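Glycosyl hydrolases family 2, sugar binding domain protein (Bacteroides uniformis str. 3978 T3 ii, PDB 6D1P) is a gut bacterial beta-glucuronidase of glycoside hydrolase family 2, which probably hydrolyses O-glycosidic bonds to release glucuronic acid. Local coordinates at residues P792-A797 / T806-V811. Numbering follows the deposited sequence.
Sequences PVVVSA and TALISV
Thr806 leads into the last strand of a beta hairpin, its CG2 anti to the backbone N and 3.6 Å from Ala797 O, while its OG1 and Ser798 OG share a hydrogen bond. At Ala807 the antiparallel pairing proper begins: Ala807 N donates to Ala797 O at 2.8 Å with an N-H...O angle of 172°, and Ala807 O receives Ala797 N, so this hydrogen-bonded pair is gripped twice. Leu808 faces Ser796 in a non-hydrogen-bonded pair. Its CG stands anti to the carbonyl carbon (chi1 -56°), and from there CD2 reaches across to Ser796 CB at 3.5 Å; its CB meets Val794 CG1 at 4.1 Å, the two side chains crossing obliquely. Ile809 and Val795 exchange two backbone hydrogen bonds; Ile809 CG2, set between the backbone N and C, rests 4.0 Å from Val795 CB, whereas CG1 stands anti to N. Ser810 brings OG to 4.1 Å from Val794 CG2, a light touch. Val811 N closes straight on Val793 O (168°); the return bond, Val793 N to Val811 O, is longer at 3.3 Å. Val811 CG2 lies against Val795 CG2. On this face Ala807 and Ile809 pack on strand 718-723, Ala797 and Val811 on strand 730-738, consistent with a beta-sandwich. On the other face, Val794 and Leu808 meet Leu808 and Val794 of the second subunit, and Ser796 OG is hydrogen-bonded to Thr757 O of that subunit. Within the four-stranded antiparallel sheet, strand 793-799 lies between 751-756 and the outermost strand 807-811.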
ATOM      1  N   PRO A 792      18.263  11.185 -21.591  1.00 51.70           N
ATOM      2  CA  PRO A 792      17.220  10.800 -22.553  1.00 48.78           C
ATOM      3  C   PRO A 792      16.288   9.672 -22.078  1.00 47.70           C
ATOM      4  O   PRO A 792      16.735   8.766 -21.370  1.00 45.03           O
ATOM      5  CB  PRO A 792      18.035  10.328 -23.761  1.00 45.51           C
ATOM      6  CG  PRO A 792      19.227   9.709 -23.141  1.00 45.29           C
ATOM      7  CD  PRO A 792      19.573  10.626 -21.981  1.00 44.90           C
ATOM      8  N   VAL A 793      15.013   9.753 -22.475  1.00 41.64           N
ATOM      9  CA  VAL A 793      14.003   8.723 -22.264  1.00 34.69           C
ATOM     10  C   VAL A 793      13.087   8.707 -23.485  1.00 33.46           C
ATOM     11  O   VAL A 793      13.231   9.511 -24.410  1.00 34.34           O
ATOM     12  CB  VAL A 793      13.167   8.963 -20.986  1.00 35.04           C
ATOM     13  CG1 VAL A 793      14.028   8.922 -19.748  1.00 30.20           C
ATOM     14  CG2 VAL A 793      12.441  10.310 -21.084  1.00 29.91           C
ATOM     15  N   VAL A 794      12.125   7.801 -23.480  1.00 29.81           N
ATOM     16  CA  VAL A 794      11.061   7.799 -24.474  1.00 29.86           C
ATOM     17  C   VAL A 794       9.737   7.895 -23.733  1.00 31.61           C
ATOM     18  O   VAL A 794       9.457   7.068 -22.854  1.00 29.27           O
ATOM     19  CB  VAL A 794      11.097   6.551 -25.363  1.00 30.93           C
ATOM     20  CG1 VAL A 794       9.892   6.552 -26.281  1.00 28.51           C
ATOM     21  CG2 VAL A 794      12.390   6.512 -26.182  1.00 30.68           C
ATOM     22  N   VAL A 795       8.928   8.917 -24.079  1.00 31.48           N
ATOM     23  CA  VAL A 795       7.586   9.121 -23.532  1.00 28.78           C
ATOM     24  C   VAL A 795       6.542   8.554 -24.492  1.00 30.19           C
ATOM     25  O   VAL A 795       6.642   8.717 -25.718  1.00 30.46           O
ATOM     26  CB  VAL A 795       7.329  10.616 -23.265  1.00 31.64           C
ATOM     27  CG1 VAL A 795       5.866  10.861 -22.859  1.00 25.51           C
ATOM     28  CG2 VAL A 795       8.295  11.130 -22.196  1.00 30.31           C
ATOM     29  N   SER A 796       5.531   7.887 -23.938  1.00 27.59           N
ATOM     30  CA  SER A 796       4.407   7.382 -24.710  1.00 30.04           C
ATOM     31  C   SER A 796       3.114   8.106 -24.334  1.00 27.89           C
ATOM     32  O   SER A 796       2.918   8.503 -23.180  1.00 27.49           O
ATOM     33  CB  SER A 796       4.233   5.872 -24.488  1.00 27.32           C
ATOM     34  OG  SER A 796       3.862   5.592 -23.150  1.00 27.51           O
ATOM     35  N   ALA A 797       2.214   8.249 -25.306  1.00 25.65           N
ATOM     36  CA  ALA A 797       0.883   8.796 -25.048  1.00 27.57           C
ATOM     37  C   ALA A 797      -0.159   7.925 -25.729  1.00 27.75           C
ATOM     38  O   ALA A 797      -0.010   7.576 -26.905  1.00 29.69           O
ATOM     39  CB  ALA A 797       0.747  10.252 -25.530  1.00 25.66           C
ATOM     40  N   THR A 806      -0.809   4.164 -30.012  1.00 33.32           N
ATOM     41  CA  THR A 806       0.041   4.867 -29.058  1.00 31.39           C
ATOM     42  C   THR A 806       1.072   5.703 -29.795  1.00 30.62           C
ATOM     43  O   THR A 806       1.599   5.285 -30.821  1.00 32.94           O
ATOM     44  CB  THR A 806       0.744   3.848 -28.138  1.00 32.88           C
ATOM     45  OG1 THR A 806      -0.207   3.275 -27.237  1.00 31.55           O
ATOM     46  CG2 THR A 806       1.869   4.479 -27.343  1.00 25.07           C
ATOM     47  N   ALA A 807       1.359   6.889 -29.270  1.00 28.08           N
ATOM     48  CA  ALA A 807       2.396   7.744 -29.821  1.00 27.12           C
ATOM     49  C   ALA A 807       3.638   7.707 -28.931  1.00 30.55           C
ATOM     50  O   ALA A 807       3.537   7.521 -27.716  1.00 30.84           O
ATOM     51  CB  ALA A 807       1.889   9.190 -29.959  1.00 32.34           C
ATOM     52  N   LEU A 808       4.811   7.941 -29.546  1.00 29.07           N
ATOM     53  CA  LEU A 808       6.096   7.964 -28.853  1.00 29.13           C
ATOM     54  C   LEU A 808       6.913   9.176 -29.268  1.00 26.39           C
ATOM     55  O   LEU A 808       6.875   9.600 -30.420  1.00 28.26           O
ATOM     56  CB  LEU A 808       6.950   6.722 -29.156  1.00 26.71           C
ATOM     57  CG  LEU A 808       6.341   5.354 -28.887  1.00 27.78           C
ATOM     58  CD1 LEU A 808       7.282   4.314 -29.414  1.00 28.31           C
ATOM     59  CD2 LEU A 808       6.092   5.186 -27.391  1.00 25.80           C
ATOM     60  N   ILE A 809       7.713   9.681 -28.335  1.00 27.28           N
ATOM     61  CA  ILE A 809       8.679  10.725 -28.636  1.00 25.95           C
ATOM     62  C   ILE A 809       9.922  10.498 -27.788  1.00 31.01           C
ATOM     63  O   ILE A 809       9.832  10.176 -26.600  1.00 31.79           O
ATOM     64  CB  ILE A 809       8.074  12.118 -28.390  1.00 26.29           C
ATOM     65  CG1 ILE A 809       9.061  13.230 -28.754  1.00 28.80           C
ATOM     66  CG2 ILE A 809       7.614  12.261 -26.950  1.00 24.37           C
ATOM     67  CD1 ILE A 809       8.381  14.633 -28.751  1.00 23.72           C
ATOM     68  N   SER A 810      11.086  10.662 -28.407  1.00 30.99           N
ATOM     69  CA  SER A 810      12.354  10.600 -27.702  1.00 32.81           C
ATOM     70  C   SER A 810      12.686  11.981 -27.176  1.00 31.61           C
ATOM     71  O   SER A 810      12.545  12.978 -27.887  1.00 38.41           O
ATOM     72  CB  SER A 810      13.468  10.098 -28.628  1.00 29.45           C
ATOM     73  OG  SER A 810      13.002   8.987 -29.377  1.00 31.63           O
ATOM     74  N   VAL A 811      13.123  12.039 -25.927  1.00 34.08           N
ATOM     75  CA  VAL A 811      13.357  13.296 -25.234  1.00 40.54           C
ATOM     76  C   VAL A 811      14.840  13.364 -24.897  1.00 49.35           C
ATOM     77  O   VAL A 811      15.325  12.610 -24.042  1.00 50.50           O
ATOM     78  CB  VAL A 811      12.482  13.416 -23.977  1.00 37.66           C
ATOM     79  CG1 VAL A 811      12.805  14.670 -23.211  1.00 39.72           C
ATOM     80  CG2 VAL A 811      11.022  13.401 -24.366  1.00 31.54           C
TER